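Local coordinates for cell cycle serine/threonine-protein kinase CDC5/MSD2 (Saccharomyces cerevisiae, PDB 6MF4), which phosphorylates serine and threonine residues of cell-cycle proteins to drive mitotic exit, the part described here being its phosphoprotein-recognising polo-box domain, at residues Glu77-Met82 with Pro251-Leu256; Met97-Trp102 with Val210-Ser215; Asp196-Arg201 with Leu214-Phe219. All coordinates share one frame; numbering follows the deposited sequence.

How the interactions relate
Interactions 2 and 3 lie near the middle of the chain, their centres 8 Å apart, whereas the centre of interaction 1 is about 25 Å from either of them, at the surface. Interaction 1 joins the end of helix 56-82 to helix 252-258, and along the chain it encloses the other two. Interaction 2 brings strand 99-103, the first of the polo box 1 sheet, against strand 209-214 of the polo box 2 sheet. Interaction 3 shares Leu214 and Ser215 with it and ties the chain entering strand 200-205 to the turn after strand 209-214. The first thus joins helix 56-82 to polo box 2, the second joins the two boxes, and the third lies within polo box 2.

Interaction 1 of 3, residues Glu77-Met82 with Pro251-Leu256; sequences EAQYKM and PLVEVL
Helix segments 77-82 and 252-256 run at 43° to each other with their axes 8.9 Å apart at closest approach, and Tyr80 and Val253 have the nearest CA atoms, 6.1 Å apart. Leu256 makes the largest single contribution. Its CB rests against Tyr80, 4.0 Å from CG, while its CD1 methyl reaches the backbone of Glu77, 3.8 Å from the N of that residue. The Tyr80 ring, its CG anti to the backbone N (chi1 167°), stands over the carbonyl end of Leu256: Leu256 O lies 3.5 Å from Tyr80 CE1, above one face and displaced toward the rim. A water 2.8 Å from Tyr80 OH donates to Leu256 O at 3.3 Å, so solvent also links phenol and carbonyl. Further along, Val253 CG2 meets Gln79 CB at 3.9 Å, the two side chains crossing at about a right angle, and Gln79 OE1 lies near the valine too; the amide nitrogen bonds to Glu75. Of the Glu77 side-chain atoms CG meets Leu256 CD1, the carboxylate being turned to salt bridges with Arg270 and Lys277 of helix 269-283. Phe269 of that helix packs on Leu256, and Leu252 touches Ile73 and Ala76. The end of long helix 56-82, which precedes polo box 1, thus packs at the surface on the short helix after the last strand of the polo box 2 sheet.

Interaction 2 of 3, residues Met97-Trp102 with Val210-Ser215; sequences MIVTKW and VMFELS
Phe212 meets Trp102 edge to face: the centroid of its ring lies 5.0 Å from that of the five-membered ring of the indole, and the planes are inclined at 69°. The atom that makes the approach is Phe212 CZ, which sits over one indole face, displaced toward the rim, and comes within 3.6 Å of Trp102 CD1. Trp102 CG lies between the backbone N and the carbonyl carbon, and chi2 of -83° turns the indole plane. The six-membered part of the indole continues past Val210, whose CG1 is 4.0 Å from Trp102 CZ2; the two side chains run alongside one another, pointing opposite ways.

Val99 approaches the phenylalanine from another direction. Its CG2 lies above one face of the Phe212 ring, offset toward the rim and 4.1 Å from CG. The strands that carry these groups belong to different sheets, 99-103 to that of polo box 1 and 209-214 to that of polo box 2. With axes 10.4 Å apart and N-to-C directions at 121°, they face one another through side chains in the buried interface between the boxes. Polo-box domains bind phosphopeptides in the cleft between the two boxes, and Trp102, in the sequence WVDYS, probably corresponds to the tryptophan of the first strand that takes part. A classic beta bulge, in which Thr100 and Lys101 both face Gln114, interrupts the pairing with strand 111-115 just before it.

Leu214 extends the apolar row beyond Phe212. Its side chain passes Val99 at a slant, CD2 4.1 Å from Val99 CG2, while CD1 covers the backbone of Met97, 3.5 Å from Met97 O, a carbonyl buried here without a hydrogen-bonding partner in the model. Tyr113 and Leu115 pack on Val99, and Leu200 on Phe212.

Interaction 3 of 3, residues Asp196-Arg201 with Leu214-Phe219; sequences DDVFLR and LSDGTF
Ser215 and Phe199 are joined by two hydrogen bonds of 2.9 Å: Phe199 N donates to Ser215 OG at 166°, and Ser215 N donates to Phe199 O less straight, at 134°. The hydroxyl can take the first because it lies between the backbone N and the carbonyl carbon (chi1 61°). A water 2.6 Å from Ser215 OG links it to Asp197 O. A second water bridges Arg201 NH1 and Leu214 O, and the guanidinium lies with one face over Ser215 O.

Around this polar core, Phe199 CE1 rests 3.4 Å from Ser215 CB. Val198 divides its methyls, CG1 packing on Leu214 CB and CG2 facing the carboxylate of Asp216. Leu200 and Leu214 form an antiparallel non-hydrogen-bonded pair, Leu200 CD1 lying 3.9 Å from Leu214 CD2. Asp216 OD1 accepts from Thr218 N, an Asx turn that overlaps the type I turn Leu214-Gly217 and runs one residue beyond it.

Zinc ligands here are Glu138, His154 and His194; the Asp197 side chain, about 7 Å from a zinc ion, bonds His194 ND1 from the second shell. Ser215 thus satisfies both N and O of Phe199, while Asp197 would orient the imidazole and probably make it a better metal donor.

Interaction 1 of 3, residues Glu77-Met82 with Pro251-Leu256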
ATOM      1  N   GLU A  77      -7.228  19.828   3.627  1.00 19.47           N
ATOM      2  CA  GLU A  77      -7.846  20.400   4.820  1.00 21.42           C
ATOM      3  C   GLU A  77      -7.813  21.930   4.784  1.00 24.36           C
ATOM      4  O   GLU A  77      -8.731  22.592   5.274  1.00 22.09           O
ATOM      5  CB  GLU A  77      -7.150  19.880   6.081  1.00 22.76           C
ATOM      6  CG  GLU A  77      -7.412  18.402   6.362  1.00 25.57           C
ATOM      7  CD  GLU A  77      -6.717  17.896   7.613  1.00 29.71           C
ATOM      8  OE1 GLU A  77      -5.556  18.286   7.856  1.00 28.89           O
ATOM      9  OE2 GLU A  77      -7.337  17.105   8.358  1.00 34.05           O
ATOM     10  N   ALA A  78      -6.762  22.488   4.192  1.00 23.41           N
ATOM     11  CA  ALA A  78      -6.649  23.937   4.041  1.00 20.34           C
ATOM     12  C   ALA A  78      -7.648  24.451   3.011  1.00 21.70           C
ATOM     13  O   ALA A  78      -8.203  25.539   3.167  1.00 21.72           O
ATOM     14  CB  ALA A  78      -5.237  24.321   3.641  1.00 21.88           C
ATOM     15  N   GLN A  79      -7.871  23.673   1.958  1.00 19.58           N
ATOM     16  CA  GLN A  79      -8.825  24.060   0.931  1.00 21.27           C
ATOM     17  C   GLN A  79     -10.227  24.054   1.522  1.00 25.70           C
ATOM     18  O   GLN A  79     -11.037  24.939   1.243  1.00 22.13           O
ATOM     19  CB  GLN A  79      -8.733  23.128  -0.278  1.00 21.13           C
ATOM     20  CG  GLN A  79      -7.487  23.374  -1.118  1.00 23.01           C
ATOM     21  CD  GLN A  79      -7.244  22.294  -2.148  1.00 25.08           C
ATOM     22  OE1 GLN A  79      -8.163  21.584  -2.553  1.00 26.28           O
ATOM     23  NE2 GLN A  79      -5.995  22.163  -2.577  1.00 23.95           N
ATOM     24  N   TYR A  80     -10.499  23.063   2.362  1.00 23.41           N
ATOM     25  CA  TYR A  80     -11.783  22.972   3.044  1.00 22.61           C
ATOM     26  C   TYR A  80     -11.989  24.156   3.991  1.00 30.27           C
ATOM     27  O   TYR A  80     -13.045  24.786   3.990  1.00 29.40           O
ATOM     28  CB  TYR A  80     -11.879  21.656   3.816  1.00 28.02           C
ATOM     29  CG  TYR A  80     -13.033  21.598   4.791  1.00 29.48           C
ATOM     30  CD1 TYR A  80     -14.345  21.739   4.357  1.00 33.16           C
ATOM     31  CD2 TYR A  80     -12.810  21.395   6.144  1.00 37.18           C
ATOM     32  CE1 TYR A  80     -15.402  21.685   5.248  1.00 34.42           C
ATOM     33  CE2 TYR A  80     -13.859  21.338   7.040  1.00 44.49           C
ATOM     34  CZ  TYR A  80     -15.152  21.484   6.587  1.00 40.75           C
ATOM     35  OH  TYR A  80     -16.202  21.426   7.478  1.00 53.28           O
ATOM     36  N   LYS A  81     -10.970  24.461   4.786  1.00 21.30           N
ATOM     37  CA  LYS A  81     -11.087  25.488   5.817  1.00 25.66           C
ATOM     38  C   LYS A  81     -11.041  26.914   5.266  1.00 27.57           C
ATOM     39  O   LYS A  81     -11.791  27.778   5.728  1.00 24.76           O
ATOM     40  CB  LYS A  81      -9.978  25.310   6.856  1.00 25.14           C
ATOM     41  CG  LYS A  81      -9.878  26.453   7.859  1.00 31.71           C
ATOM     42  N   MET A  82     -10.176  27.160   4.285  1.00 22.51           N
ATOM     43  CA  MET A  82      -9.906  28.526   3.829  1.00 21.26           C
ATOM     44  C   MET A  82     -10.405  28.808   2.409  1.00 24.07           C
ATOM     45  O   MET A  82     -10.409  29.960   1.972  1.00 25.26           O
ATOM     46  CB  MET A  82      -8.407  28.814   3.930  1.00 21.49           C
ATOM     47  CG  MET A  82      -7.849  28.593   5.329  1.00 25.63           C
ATOM     48  SD  MET A  82      -6.125  29.086   5.516  1.00 30.74           S
ATOM     49  CE  MET A  82      -6.259  30.876   5.448  1.00 33.49           C
ATOM     50  N   PRO A 251     -12.409  12.772  -4.415  1.00 28.10           N
ATOM     51  CA  PRO A 251     -11.433  13.776  -3.992  1.00 22.64           C
ATOM     52  C   PRO A 251     -11.549  13.985  -2.491  1.00 24.11           C
ATOM     53  O   PRO A 251     -12.665  14.094  -1.988  1.00 24.72           O
ATOM     54  CB  PRO A 251     -11.844  15.031  -4.770  1.00 26.56           C
ATOM     55  CG  PRO A 251     -12.615  14.520  -5.942  1.00 30.07           C
ATOM     56  CD  PRO A 251     -13.319  13.288  -5.454  1.00 31.91           C
ATOM     57  N   LEU A 252     -10.426  14.024  -1.785  1.00 19.24           N
ATOM     58  CA  LEU A 252     -10.456  14.148  -0.336  1.00 21.59           C
ATOM     59  C   LEU A 252     -11.169  15.428   0.093  1.00 22.01           C
ATOM     60  O   LEU A 252     -11.936  15.426   1.054  1.00 22.40           O
ATOM     61  CB  LEU A 252      -9.035  14.116   0.230  1.00 20.64           C
ATOM     62  CG  LEU A 252      -8.888  14.323   1.738  1.00 20.77           C
ATOM     63  CD1 LEU A 252      -9.717  13.314   2.522  1.00 25.02           C
ATOM     64  CD2 LEU A 252      -7.422  14.234   2.143  1.00 18.21           C
ATOM     65  N   VAL A 253     -10.919  16.517  -0.622  1.00 23.54           N
ATOM     66  CA  VAL A 253     -11.498  17.803  -0.255  1.00 23.79           C
ATOM     67  C   VAL A 253     -13.026  17.746  -0.346  1.00 26.30           C
ATOM     68  O   VAL A 253     -13.723  18.395   0.430  1.00 26.33           O
ATOM     69  CB  VAL A 253     -10.945  18.946  -1.144  1.00 22.86           C
ATOM     70  CG1 VAL A 253     -11.336  18.752  -2.605  1.00 25.83           C
ATOM     71  CG2 VAL A 253     -11.413  20.303  -0.623  1.00 29.24           C
ATOM     72  N   GLU A 254     -13.539  16.943  -1.273  1.00 24.19           N
ATOM     73  CA  GLU A 254     -14.980  16.753  -1.410  1.00 26.98           C
ATOM     74  C   GLU A 254     -15.569  16.026  -0.199  1.00 30.74           C
ATOM     75  O   GLU A 254     -16.666  16.351   0.257  1.00 29.45           O
ATOM     76  CB  GLU A 254     -15.291  15.978  -2.693  1.00 34.33           C
ATOM     77  CG  GLU A 254     -16.769  15.663  -2.896  1.00 54.96           C
ATOM     78  CD  GLU A 254     -17.034  14.885  -4.175  1.00 55.24           C
ATOM     79  OE1 GLU A 254     -18.010  14.103  -4.204  1.00 53.06           O
ATOM     80  OE2 GLU A 254     -16.271  15.054  -5.152  1.00 51.25           O
ATOM     81  N   VAL A 255     -14.839  15.043   0.322  1.00 28.37           N
ATOM     82  CA  VAL A 255     -15.282  14.307   1.502  1.00 26.99           C
ATOM     83  C   VAL A 255     -15.234  15.207   2.729  1.00 28.42           C
ATOM     84  O   VAL A 255     -16.104  15.133   3.595  1.00 30.97           O
ATOM     85  CB  VAL A 255     -14.420  13.042   1.744  1.00 27.34           C
ATOM     86  CG1 VAL A 255     -14.745  12.399   3.090  1.00 26.39           C
ATOM     87  CG2 VAL A 255     -14.628  12.040   0.623  1.00 25.85           C
ATOM     88  N   LEU A 256     -14.216  16.058   2.803  1.00 26.20           N
ATOM     89  CA  LEU A 256     -14.083  16.976   3.925  1.00 27.57           C
ATOM     90  C   LEU A 256     -15.252  17.960   3.944  1.00 27.92           C
ATOM     91  O   LEU A 256     -15.841  18.211   4.997  1.00 34.16           O
ATOM     92  CB  LEU A 256     -12.749  17.721   3.858  1.00 26.00           C
ATOM     93  CG  LEU A 256     -11.526  16.838   4.125  1.00 24.04           C
ATOM     94  CD1 LEU A 256     -10.241  17.570   3.775  1.00 25.23           C
ATOM     95  CD2 LEU A 256     -11.495  16.378   5.570  1.00 28.55           C
TER
HETATM   96  O   HOH W   1     -18.189  19.504   6.858  1.00 50.06           O

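Interaction 2 of 3, residues Met97-Trp102 with Val210-Ser215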
ATOM      1  N   MET A  97      -4.664   0.586  -6.476  1.00 20.23           N
ATOM      2  CA  MET A  97      -4.326  -0.760  -6.047  1.00 28.21           C
ATOM      3  C   MET A  97      -4.668  -0.895  -4.574  1.00 22.13           C
ATOM      4  O   MET A  97      -4.410   0.028  -3.802  1.00 24.21           O
ATOM      5  CB  MET A  97      -2.836  -1.024  -6.259  1.00 26.39           C
ATOM      6  CG  MET A  97      -2.428  -2.477  -6.142  1.00 34.35           C
ATOM      7  SD  MET A  97      -3.218  -3.550  -7.351  1.00 34.49           S
ATOM      8  CE  MET A  97      -3.195  -2.523  -8.824  1.00 34.83           C
ATOM      9  N   ILE A  98      -5.240  -2.026  -4.171  1.00 16.06           N
ATOM     10  CA  ILE A  98      -5.481  -2.258  -2.747  1.00 16.92           C
ATOM     11  C   ILE A  98      -5.071  -3.663  -2.335  1.00 18.36           C
ATOM     12  O   ILE A  98      -5.020  -4.585  -3.151  1.00 18.10           O
ATOM     13  CB  ILE A  98      -6.964  -2.024  -2.347  1.00 25.74           C
ATOM     14  CG1 ILE A  98      -7.887  -3.082  -2.951  1.00 30.60           C
ATOM     15  CG2 ILE A  98      -7.412  -0.614  -2.740  1.00 31.11           C
ATOM     16  CD1 ILE A  98      -9.294  -3.026  -2.395  1.00 33.50           C
ATOM     17  N   VAL A  99      -4.756  -3.796  -1.055  1.00 15.81           N
ATOM     18  CA  VAL A  99      -4.499  -5.083  -0.437  1.00 18.26           C
ATOM     19  C   VAL A  99      -5.831  -5.686  -0.021  1.00 18.68           C
ATOM     20  O   VAL A  99      -6.568  -5.080   0.753  1.00 18.25           O
ATOM     21  CB  VAL A  99      -3.576  -4.938   0.786  1.00 19.99           C
ATOM     22  CG1 VAL A  99      -3.369  -6.277   1.476  1.00 16.06           C
ATOM     23  CG2 VAL A  99      -2.250  -4.337   0.365  1.00 19.51           C
ATOM     24  N   THR A 100      -6.140  -6.869  -0.542  1.00 15.10           N
ATOM     25  CA  THR A 100      -7.437  -7.501  -0.304  1.00 16.69           C
ATOM     26  C   THR A 100      -7.346  -8.596   0.750  1.00 18.65           C
ATOM     27  O   THR A 100      -8.358  -9.022   1.305  1.00 18.63           O
ATOM     28  CB  THR A 100      -8.001  -8.107  -1.596  1.00 15.93           C
ATOM     29  OG1 THR A 100      -7.084  -9.081  -2.107  1.00 19.27           O
ATOM     30  CG2 THR A 100      -8.218  -7.022  -2.638  1.00 17.46           C
ATOM     31  N   LYS A 101      -6.122  -9.040   1.018  1.00 15.44           N
ATOM     32  CA  LYS A 101      -5.879 -10.150   1.922  1.00 15.40           C
ATOM     33  C   LYS A 101      -4.446 -10.082   2.437  1.00 15.63           C
ATOM     34  O   LYS A 101      -3.539  -9.747   1.682  1.00 17.15           O
ATOM     35  CB  LYS A 101      -6.123 -11.471   1.194  1.00 21.71           C
ATOM     36  CG  LYS A 101      -7.148 -12.381   1.824  1.00 41.47           C
ATOM     37  N   TRP A 102      -4.236 -10.403   3.708  1.00 14.72           N
ATOM     38  CA  TRP A 102      -2.880 -10.442   4.251  1.00 15.40           C
ATOM     39  C   TRP A 102      -2.809 -11.374   5.448  1.00 18.63           C
ATOM     40  O   TRP A 102      -3.817 -11.652   6.096  1.00 17.88           O
ATOM     41  CB  TRP A 102      -2.404  -9.033   4.630  1.00 18.49           C
ATOM     42  CG  TRP A 102      -3.172  -8.397   5.740  1.00 19.52           C
ATOM     43  CD1 TRP A 102      -4.356  -7.722   5.641  1.00 16.28           C
ATOM     44  CD2 TRP A 102      -2.806  -8.368   7.124  1.00 16.88           C
ATOM     45  NE1 TRP A 102      -4.751  -7.282   6.879  1.00 18.37           N
ATOM     46  CE2 TRP A 102      -3.816  -7.662   7.807  1.00 19.75           C
ATOM     47  CE3 TRP A 102      -1.721  -8.870   7.851  1.00 21.14           C
ATOM     48  CZ2 TRP A 102      -3.775  -7.448   9.182  1.00 18.94           C
ATOM     49  CZ3 TRP A 102      -1.681  -8.654   9.213  1.00 22.24           C
ATOM     50  CH2 TRP A 102      -2.702  -7.950   9.865  1.00 24.42           C
ATOM     51  N   VAL A 210      -3.888  -1.295  10.691  1.00 22.23           N
ATOM     52  CA  VAL A 210      -2.677  -1.701   9.997  1.00 19.93           C
ATOM     53  C   VAL A 210      -2.512  -0.802   8.773  1.00 18.14           C
ATOM     54  O   VAL A 210      -3.480  -0.470   8.086  1.00 19.22           O
ATOM     55  CB  VAL A 210      -2.704  -3.197   9.596  1.00 21.36           C
ATOM     56  CG1 VAL A 210      -3.929  -3.521   8.767  1.00 25.13           C
ATOM     57  CG2 VAL A 210      -1.435  -3.571   8.854  1.00 18.56           C
ATOM     58  N   MET A 211      -1.265  -0.414   8.522  1.00 17.17           N
ATOM     59  CA  MET A 211      -0.922   0.560   7.498  1.00 15.99           C
ATOM     60  C   MET A 211      -0.044  -0.087   6.435  1.00 16.86           C
ATOM     61  O   MET A 211       0.988  -0.669   6.755  1.00 18.52           O
ATOM     62  CB  MET A 211      -0.207   1.747   8.147  1.00 17.49           C
ATOM     63  CG  MET A 211       0.363   2.793   7.204  1.00 22.37           C
ATOM     64  SD  MET A 211       1.119   4.132   8.162  1.00 23.03           S
ATOM     65  CE  MET A 211       1.675   5.215   6.856  1.00 28.36           C
ATOM     66  N   PHE A 212      -0.474   0.011   5.180  1.00 14.85           N
ATOM     67  CA  PHE A 212       0.267  -0.535   4.047  1.00 17.13           C
ATOM     68  C   PHE A 212       0.790   0.592   3.169  1.00 17.37           C
ATOM     69  O   PHE A 212       0.045   1.501   2.798  1.00 18.00           O
ATOM     70  CB  PHE A 212      -0.610  -1.473   3.211  1.00 15.25           C
ATOM     71  CG  PHE A 212      -1.182  -2.631   3.981  1.00 14.04           C
ATOM     72  CD1 PHE A 212      -0.373  -3.678   4.387  1.00 18.68           C
ATOM     73  CD2 PHE A 212      -2.532  -2.679   4.284  1.00 22.02           C
ATOM     74  CE1 PHE A 212      -0.899  -4.746   5.089  1.00 17.62           C
ATOM     75  CE2 PHE A 212      -3.063  -3.750   4.982  1.00 22.84           C
ATOM     76  CZ  PHE A 212      -2.247  -4.785   5.381  1.00 21.58           C
ATOM     77  N   GLU A 213       2.073   0.519   2.839  1.00 14.17           N
ATOM     78  CA  GLU A 213       2.716   1.486   1.957  1.00 14.54           C
ATOM     79  C   GLU A 213       3.087   0.788   0.649  1.00 17.19           C
ATOM     80  O   GLU A 213       4.023  -0.007   0.605  1.00 16.04           O
ATOM     81  CB  GLU A 213       3.946   2.092   2.642  1.00 17.57           C
ATOM     82  CG  GLU A 213       3.609   2.741   3.976  1.00 19.39           C
ATOM     83  CD  GLU A 213       4.823   3.239   4.739  1.00 19.99           C
ATOM     84  OE1 GLU A 213       5.568   4.092   4.210  1.00 22.17           O
ATOM     85  OE2 GLU A 213       5.022   2.780   5.882  1.00 20.54           O
ATOM     86  N   LEU A 214       2.318   1.066  -0.402  1.00 16.32           N
ATOM     87  CA  LEU A 214       2.501   0.406  -1.695  1.00 15.38           C
ATOM     88  C   LEU A 214       3.469   1.173  -2.579  1.00 18.44           C
ATOM     89  O   LEU A 214       3.666   2.377  -2.410  1.00 19.01           O
ATOM     90  CB  LEU A 214       1.160   0.248  -2.412  1.00 18.56           C
ATOM     91  CG  LEU A 214       0.077  -0.522  -1.651  1.00 18.64           C
ATOM     92  CD1 LEU A 214      -1.187  -0.625  -2.487  1.00 20.91           C
ATOM     93  CD2 LEU A 214       0.566  -1.905  -1.245  1.00 21.39           C
ATOM     94  N   SER A 215       4.056   0.468  -3.541  1.00 18.05           N
ATOM     95  CA  SER A 215       5.174   0.999  -4.307  1.00 18.12           C
ATOM     96  C   SER A 215       4.788   2.105  -5.286  1.00 21.61           C
ATOM     97  O   SER A 215       5.669   2.762  -5.843  1.00 22.97           O
ATOM     98  CB  SER A 215       5.864  -0.138  -5.066  1.00 19.79           C
ATOM     99  OG  SER A 215       4.974  -0.762  -5.973  1.00 17.60           O
TER

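Interaction 3 of 3, residues Asp196-Arg201 with Leu214-Phe219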
ATOM      1  N   ASP A 196       1.384  -1.193 -14.502  1.00 21.91           N
ATOM      2  CA  ASP A 196       0.624  -0.889 -13.289  1.00 20.67           C
ATOM      3  C   ASP A 196       0.990  -1.822 -12.135  1.00 20.14           C
ATOM      4  O   ASP A 196       0.277  -1.885 -11.135  1.00 17.63           O
ATOM      5  CB  ASP A 196      -0.882  -0.975 -13.563  1.00 27.20           C
ATOM      6  CG  ASP A 196      -1.391   0.178 -14.415  1.00 37.67           C
ATOM      7  OD1 ASP A 196      -0.925   1.321 -14.217  1.00 36.79           O
ATOM      8  OD2 ASP A 196      -2.262  -0.057 -15.278  1.00 41.23           O
ATOM      9  N   ASP A 197       2.102  -2.536 -12.266  1.00 17.46           N
ATOM     10  CA  ASP A 197       2.510  -3.484 -11.233  1.00 18.25           C
ATOM     11  C   ASP A 197       2.892  -2.744  -9.955  1.00 15.60           C
ATOM     12  O   ASP A 197       3.484  -1.670  -9.999  1.00 15.88           O
ATOM     13  CB  ASP A 197       3.677  -4.353 -11.712  1.00 16.29           C
ATOM     14  CG  ASP A 197       3.240  -5.444 -12.683  1.00 18.56           C
ATOM     15  OD1 ASP A 197       2.075  -5.413 -13.138  1.00 18.39           O
ATOM     16  OD2 ASP A 197       4.067  -6.328 -12.996  1.00 18.79           O
ATOM     17  N   VAL A 198       2.552  -3.352  -8.825  1.00 17.31           N
ATOM     18  CA  VAL A 198       2.744  -2.759  -7.508  1.00 15.18           C
ATOM     19  C   VAL A 198       3.140  -3.841  -6.514  1.00 16.82           C
ATOM     20  O   VAL A 198       2.689  -4.981  -6.635  1.00 16.48           O
ATOM     21  CB  VAL A 198       1.449  -2.064  -7.025  1.00 23.18           C
ATOM     22  CG1 VAL A 198       1.560  -1.621  -5.576  1.00 26.25           C
ATOM     23  CG2 VAL A 198       1.112  -0.878  -7.915  1.00 24.27           C
ATOM     24  N   PHE A 199       3.986  -3.491  -5.546  1.00 14.50           N
ATOM     25  CA  PHE A 199       4.277  -4.386  -4.432  1.00 14.80           C
ATOM     26  C   PHE A 199       4.251  -3.614  -3.118  1.00 13.16           C
ATOM     27  O   PHE A 199       4.229  -2.378  -3.102  1.00 13.79           O
ATOM     28  CB  PHE A 199       5.629  -5.091  -4.620  1.00 16.12           C
ATOM     29  CG  PHE A 199       6.826  -4.209  -4.395  1.00 14.48           C
ATOM     30  CD1 PHE A 199       7.207  -3.277  -5.344  1.00 19.30           C
ATOM     31  CD2 PHE A 199       7.590  -4.336  -3.244  1.00 15.92           C
ATOM     32  CE1 PHE A 199       8.318  -2.472  -5.141  1.00 25.25           C
ATOM     33  CE2 PHE A 199       8.699  -3.537  -3.038  1.00 17.07           C
ATOM     34  CZ  PHE A 199       9.060  -2.602  -3.986  1.00 20.04           C
ATOM     35  N   LEU A 200       4.242  -4.359  -2.020  1.00 15.62           N
ATOM     36  CA  LEU A 200       4.198  -3.778  -0.685  1.00 16.13           C
ATOM     37  C   LEU A 200       5.603  -3.451  -0.199  1.00 14.75           C
ATOM     38  O   LEU A 200       6.433  -4.341  -0.053  1.00 16.56           O
ATOM     39  CB  LEU A 200       3.518  -4.743   0.283  1.00 15.92           C
ATOM     40  CG  LEU A 200       3.418  -4.311   1.744  1.00 18.92           C
ATOM     41  CD1 LEU A 200       2.507  -3.107   1.858  1.00 15.31           C
ATOM     42  CD2 LEU A 200       2.912  -5.466   2.596  1.00 17.90           C
ATOM     43  N   ARG A 201       5.871  -2.175   0.048  1.00 15.24           N
ATOM     44  CA  ARG A 201       7.190  -1.754   0.508  1.00 14.43           C
ATOM     45  C   ARG A 201       7.329  -1.872   2.019  1.00 17.71           C
ATOM     46  O   ARG A 201       8.371  -2.284   2.527  1.00 17.50           O
ATOM     47  CB  ARG A 201       7.471  -0.315   0.104  1.00 18.25           C
ATOM     48  CG  ARG A 201       7.643  -0.082  -1.376  1.00 20.62           C
ATOM     49  CD  ARG A 201       7.623   1.416  -1.640  1.00 22.57           C
ATOM     50  NE  ARG A 201       8.316   1.765  -2.865  1.00 31.47           N
ATOM     51  CZ  ARG A 201       8.371   2.991  -3.370  1.00 30.35           C
ATOM     52  NH1 ARG A 201       7.758   4.001  -2.762  1.00 27.98           N
ATOM     53  NH2 ARG A 201       9.031   3.201  -4.497  1.00 27.95           N
ATOM     54  N   LEU A 214       2.318   1.066  -0.402  1.00 16.32           N
ATOM     55  CA  LEU A 214       2.501   0.406  -1.695  1.00 15.38           C
ATOM     56  C   LEU A 214       3.469   1.173  -2.579  1.00 18.44           C
ATOM     57  O   LEU A 214       3.666   2.377  -2.410  1.00 19.01           O
ATOM     58  CB  LEU A 214       1.160   0.248  -2.412  1.00 18.56           C
ATOM     59  CG  LEU A 214       0.077  -0.522  -1.651  1.00 18.64           C
ATOM     60  CD1 LEU A 214      -1.187  -0.625  -2.487  1.00 20.91           C
ATOM     61  CD2 LEU A 214       0.566  -1.905  -1.245  1.00 21.39           C
ATOM     62  N   SER A 215       4.056   0.468  -3.541  1.00 18.05           N
ATOM     63  CA  SER A 215       5.174   0.999  -4.307  1.00 18.12           C
ATOM     64  C   SER A 215       4.788   2.105  -5.286  1.00 21.61           C
ATOM     65  O   SER A 215       5.669   2.762  -5.843  1.00 22.97           O
ATOM     66  CB  SER A 215       5.864  -0.138  -5.066  1.00 19.79           C
ATOM     67  OG  SER A 215       4.974  -0.762  -5.973  1.00 17.60           O
ATOM     68  N   ASP A 216       3.493   2.314  -5.505  1.00 19.02           N
ATOM     69  CA  ASP A 216       3.045   3.401  -6.377  1.00 23.79           C
ATOM     70  C   ASP A 216       2.712   4.666  -5.586  1.00 28.46           C
ATOM     71  O   ASP A 216       2.265   5.658  -6.157  1.00 24.75           O
ATOM     72  CB  ASP A 216       1.832   2.968  -7.209  1.00 24.76           C
ATOM     73  CG  ASP A 216       0.642   2.561  -6.358  1.00 30.93           C
ATOM     74  OD1 ASP A 216       0.774   2.500  -5.119  1.00 24.14           O
ATOM     75  OD2 ASP A 216      -0.429   2.285  -6.938  1.00 32.10           O
ATOM     76  N   GLY A 217       2.933   4.628  -4.273  1.00 24.42           N
ATOM     77  CA  GLY A 217       2.708   5.790  -3.427  1.00 28.05           C
ATOM     78  C   GLY A 217       1.355   5.792  -2.742  1.00 26.29           C
ATOM     79  O   GLY A 217       1.014   6.737  -2.028  1.00 25.71           O
ATOM     80  N   THR A 218       0.580   4.735  -2.956  1.00 23.07           N
ATOM     81  CA  THR A 218      -0.708   4.589  -2.292  1.00 20.17           C
ATOM     82  C   THR A 218      -0.525   4.080  -0.866  1.00 19.34           C
ATOM     83  O   THR A 218       0.316   3.217  -0.605  1.00 20.48           O
ATOM     84  CB  THR A 218      -1.630   3.636  -3.080  1.00 21.30           C
ATOM     85  OG1 THR A 218      -2.016   4.264  -4.307  1.00 27.60           O
ATOM     86  CG2 THR A 218      -2.889   3.283  -2.289  1.00 27.49           C
ATOM     87  N   PHE A 219      -1.310   4.641   0.050  1.00 17.80           N
ATOM     88  CA  PHE A 219      -1.337   4.200   1.439  1.00 15.61           C
ATOM     89  C   PHE A 219      -2.695   3.604   1.751  1.00 21.33           C
ATOM     90  O   PHE A 219      -3.718   4.202   1.431  1.00 22.65           O
ATOM     91  CB  PHE A 219      -1.048   5.364   2.390  1.00 17.49           C
ATOM     92  CG  PHE A 219       0.340   5.922   2.265  1.00 18.96           C
ATOM     93  CD1 PHE A 219       0.637   6.876   1.307  1.00 18.05           C
ATOM     94  CD2 PHE A 219       1.349   5.494   3.110  1.00 23.25           C
ATOM     95  CE1 PHE A 219       1.914   7.393   1.200  1.00 20.09           C
ATOM     96  CE2 PHE A 219       2.629   6.010   3.003  1.00 23.41           C
ATOM     97  CZ  PHE A 219       2.910   6.956   2.046  1.00 18.07           C
TER
HETATM   98  O   HOH W   2       4.753   0.058  -8.440  1.00 24.88           O
HETATM   99  O   HOH W   3       5.754   3.775  -0.621  1.00 18.67           O